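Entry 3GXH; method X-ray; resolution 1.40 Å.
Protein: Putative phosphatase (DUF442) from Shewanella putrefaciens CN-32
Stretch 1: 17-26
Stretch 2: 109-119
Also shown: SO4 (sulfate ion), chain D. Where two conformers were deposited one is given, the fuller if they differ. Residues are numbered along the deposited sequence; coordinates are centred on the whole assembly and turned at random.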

# COMPACT_ATOMS: atom_id res chain seq x y z
N GLN A 17 1.88 -0.33 -9.99
CA GLN A 17 0.62 0.39 -10.17
C GLN A 17 -0.52 -0.59 -10.14
O GLN A 17 -0.55 -1.54 -10.91
CB GLN A 17 0.62 1.13 -11.47
CG GLN A 17 -0.67 1.79 -11.72
CD GLN A 17 -0.44 3.20 -12.08
OE1 GLN A 17 -0.66 4.10 -11.23
NE2 GLN A 17 0.11 3.42 -13.28
N GLN A 18 -1.45 -0.40 -9.25
CA GLN A 18 -2.55 -1.27 -9.02
C GLN A 18 -3.79 -0.82 -9.78
O GLN A 18 -4.59 -1.67 -10.22
CB GLN A 18 -2.82 -1.45 -7.54
CG GLN A 18 -1.64 -2.07 -6.73
CD GLN A 18 -1.40 -3.54 -7.08
OE1 GLN A 18 -2.06 -4.13 -7.97
NE2 GLN A 18 -0.42 -4.14 -6.39
N ALA A 19 -3.89 0.49 -10.00
CA ALA A 19 -4.99 1.14 -10.71
C ALA A 19 -4.55 2.55 -11.09
O ALA A 19 -3.55 3.05 -10.61
CB ALA A 19 -6.17 1.20 -9.84
N PRO A 20 -5.27 3.21 -12.01
CA PRO A 20 -4.79 4.54 -12.38
C PRO A 20 -4.58 5.54 -11.19
O PRO A 20 -3.62 6.34 -11.30
CB PRO A 20 -5.86 5.02 -13.38
CG PRO A 20 -6.23 3.70 -14.09
CD PRO A 20 -6.31 2.71 -12.94
N GLN A 21 -5.35 5.43 -10.11
CA GLN A 21 -5.12 6.26 -8.87
C GLN A 21 -4.54 5.54 -7.62
O GLN A 21 -4.62 6.08 -6.51
CB GLN A 21 -6.41 6.99 -8.43
CG GLN A 21 -7.10 7.87 -9.51
CD GLN A 21 -8.38 8.62 -8.96
OE1 GLN A 21 -9.38 8.01 -8.55
NE2 GLN A 21 -8.27 9.92 -8.87
N LEU A 22 -4.11 4.30 -7.77
CA LEU A 22 -3.55 3.57 -6.62
C LEU A 22 -2.23 2.92 -7.02
O LEU A 22 -2.18 2.04 -7.89
CB LEU A 22 -4.49 2.46 -6.15
CG LEU A 22 -4.03 1.72 -4.92
CD1 LEU A 22 -3.84 2.61 -3.70
CD2 LEU A 22 -5.07 0.55 -4.68
N LEU A 23 -1.16 3.32 -6.34
CA LEU A 23 0.13 2.71 -6.38
C LEU A 23 0.34 1.91 -5.12
O LEU A 23 -0.14 2.28 -4.05
CB LEU A 23 1.20 3.78 -6.46
CG LEU A 23 1.19 4.71 -7.64
CD1 LEU A 23 2.29 5.73 -7.54
CD2 LEU A 23 1.30 3.90 -8.95
N SER A 24 1.06 0.79 -5.22
CA SER A 24 1.57 0.06 -4.04
C SER A 24 3.08 -0.04 -4.20
O SER A 24 3.60 -0.09 -5.30
CB SER A 24 0.92 -1.31 -3.90
OG SER A 24 1.31 -2.19 -4.98
N SER A 25 3.80 -0.05 -3.10
CA SER A 25 5.25 -0.19 -3.16
C SER A 25 5.87 -0.64 -1.88
O SER A 25 5.22 -0.75 -0.84
CB SER A 25 5.91 1.12 -3.60
OG SER A 25 5.96 2.12 -2.59
N GLY A 26 7.17 -0.85 -1.98
CA GLY A 26 8.03 -0.89 -0.83
C GLY A 26 8.44 0.49 -0.39
O GLY A 26 7.80 1.50 -0.68
N ARG A 109 2.67 -6.43 2.59
CA ARG A 109 1.46 -5.90 3.25
C ARG A 109 0.65 -5.06 2.26
O ARG A 109 -0.60 -5.23 2.16
CB ARG A 109 1.81 -5.00 4.44
CG ARG A 109 2.34 -5.72 5.66
CD ARG A 109 3.12 -4.63 6.43
NE ARG A 109 3.63 -4.96 7.75
CZ ARG A 109 4.81 -5.51 7.99
NH1 ARG A 109 5.57 -6.03 7.03
NH2 ARG A 109 5.21 -5.64 9.24
N ALA A 110 1.28 -4.11 1.56
CA ALA A 110 0.56 -3.16 0.73
C ALA A 110 -0.11 -3.79 -0.48
O ALA A 110 -1.25 -3.44 -0.80
CB ALA A 110 1.49 -1.96 0.32
N SER A 111 0.53 -4.72 -1.15
CA SER A 111 -0.13 -5.37 -2.30
C SER A 111 -1.32 -6.25 -1.84
O SER A 111 -2.33 -6.30 -2.55
CB SER A 111 0.86 -6.17 -3.14
OG SER A 111 1.39 -7.30 -2.45
N ALA A 112 -1.20 -6.85 -0.66
CA ALA A 112 -2.31 -7.64 -0.09
C ALA A 112 -3.50 -6.73 0.23
O ALA A 112 -4.64 -7.03 -0.07
CB ALA A 112 -1.85 -8.44 1.14
N PHE A 113 -3.21 -5.59 0.85
CA PHE A 113 -4.26 -4.63 1.20
C PHE A 113 -4.87 -4.02 -0.06
O PHE A 113 -6.08 -3.81 -0.14
CB PHE A 113 -3.75 -3.53 2.15
CG PHE A 113 -3.75 -3.90 3.62
CD1 PHE A 113 -3.38 -5.16 4.06
CD2 PHE A 113 -4.05 -2.94 4.57
CE1 PHE A 113 -3.35 -5.48 5.41
CE2 PHE A 113 -4.02 -3.29 5.89
CZ PHE A 113 -3.67 -4.51 6.32
N ALA A 114 -4.05 -3.75 -1.07
CA ALA A 114 -4.58 -3.24 -2.33
C ALA A 114 -5.51 -4.28 -2.98
O ALA A 114 -6.58 -3.92 -3.50
CB ALA A 114 -3.46 -2.86 -3.31
N TYR A 115 -5.14 -5.54 -2.97
CA TYR A 115 -6.00 -6.59 -3.50
C TYR A 115 -7.34 -6.59 -2.78
O TYR A 115 -8.40 -6.62 -3.42
CB TYR A 115 -5.31 -7.94 -3.32
CG TYR A 115 -6.23 -9.09 -3.58
CD1 TYR A 115 -6.66 -9.36 -4.86
CD2 TYR A 115 -6.75 -9.86 -2.52
CE1 TYR A 115 -7.55 -10.40 -5.12
CE2 TYR A 115 -7.63 -10.91 -2.76
CZ TYR A 115 -8.02 -11.16 -4.05
OH TYR A 115 -8.92 -12.23 -4.28
N LEU A 116 -7.32 -6.52 -1.43
CA LEU A 116 -8.56 -6.57 -0.71
C LEU A 116 -9.43 -5.36 -1.01
O LEU A 116 -10.68 -5.47 -1.07
CB LEU A 116 -8.31 -6.70 0.79
CG LEU A 116 -7.81 -8.09 1.17
CD1 LEU A 116 -7.42 -8.09 2.65
CD2 LEU A 116 -8.81 -9.23 0.88
N TYR A 117 -8.82 -4.20 -1.20
CA TYR A 117 -9.54 -2.99 -1.51
C TYR A 117 -10.21 -3.10 -2.85
O TYR A 117 -11.40 -2.78 -3.00
CB TYR A 117 -8.61 -1.78 -1.47
CG TYR A 117 -9.21 -0.53 -2.04
CD1 TYR A 117 -10.11 0.21 -1.30
CD2 TYR A 117 -8.90 -0.11 -3.36
CE1 TYR A 117 -10.68 1.37 -1.84
CE2 TYR A 117 -9.49 1.04 -3.90
CZ TYR A 117 -10.35 1.76 -3.12
OH TYR A 117 -10.93 2.88 -3.69
N GLN A 118 -9.46 -3.52 -3.85
CA GLN A 118 -10.05 -3.65 -5.18
C GLN A 118 -11.17 -4.68 -5.19
O GLN A 118 -12.21 -4.50 -5.85
CB GLN A 118 -8.99 -3.96 -6.21
CG GLN A 118 -7.98 -2.82 -6.35
CD GLN A 118 -6.93 -3.02 -7.41
OE1 GLN A 118 -6.48 -4.15 -7.70
NE2 GLN A 118 -6.49 -1.89 -8.01
N LEU A 119 -10.95 -5.77 -4.45
CA LEU A 119 -11.96 -6.83 -4.36
C LEU A 119 -13.24 -6.28 -3.74
O LEU A 119 -14.34 -6.46 -4.29
CB LEU A 119 -11.37 -8.00 -3.56
CG LEU A 119 -12.26 -9.21 -3.46
CD1 LEU A 119 -12.46 -9.82 -4.85
CD2 LEU A 119 -11.61 -10.22 -2.51
S SO4 D . 6.66 -6.00 3.79
O1 SO4 D . 6.86 -6.11 2.37
O2 SO4 D . 7.39 -7.04 4.51
O3 SO4 D . 7.13 -4.70 4.25
O4 SO4 D . 5.21 -6.04 4.06
O HOH W 1 -4.49 -4.68 -9.33

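Residues 17-26 form a tight hairpin, two short strands joined by a type I turn from Ala-19 to Leu-22, that packs against one side of the helix 109-119. The second strand runs roughly antiparallel to the helix, at 150°, and its axis comes within 7.4 Å of the helix axis. The contact is modest, burying 339 Å² in total, and combines a single direct hydrogen bond with close packing of small and apolar side chains.

Gln-17, at the start of the stretch, is exposed and does not reach the helix. Gln-18 is the polar centre of the contact. Its carbonyl O accepts a hydrogen bond from Gln-118 NE2 at 2.9 Å, with a nearly straight N-H...O angle of 167°. Gln-118 reaches this position with chi1 in m and chi2 in t, an extended form that carries its amide from the helix to the strand backbone. The side chain of Gln-18, by contrast, is folded, with chi1 and chi2 both in m. This lays its aliphatic part against the helix, where CG lies 4.0 Å from Ala-114 CB, and brings NE2 to 3.0 Å from Ser-24 OG, to which it donates a hydrogen bond within the hairpin. Water 1 lies between the two glutamines, its O atom 2.8 Å from Gln-18 OE1 and 2.6 Å from Gln-118 OE1. A glutamine suits both sites because its amide offers a donor and an acceptor at the end of a flexible apolar stem.

Ala-19 contributes its methyl group, with CB 3.6 Å from Gln-118 NE2, while Pro-20 and Gln-21 carry the turn out of reach of the helix. The chain returns at Leu-22, whose backbone O accepts from the N atoms of both Gln-18 and Ala-19. Its buried side chain points toward the helix, and CD2 packs 4.0 Å from Ala-114 CB and 4.1 Å from Tyr-117 CD2, so that a branched apolar residue meets both a methyl group and an aromatic ring.

Leu-23 points away, as expected from the alternation of a strand, and Ser-24 faces the helix again. Here the backbones approach closely: Ser-24 CA lies 5.8 Å from Ala-110 CA, and Ser-24 CB is 4.3 Å from Ala-110 CB. Short side chains on both partners fit this narrow gap. Ser-25 turns its side chain away but still contributes its backbone, with O 4.1 Å from Ala-110 CB. Its OG donates to Gly-26 O at 2.7 Å, closing the stretch beyond the contact.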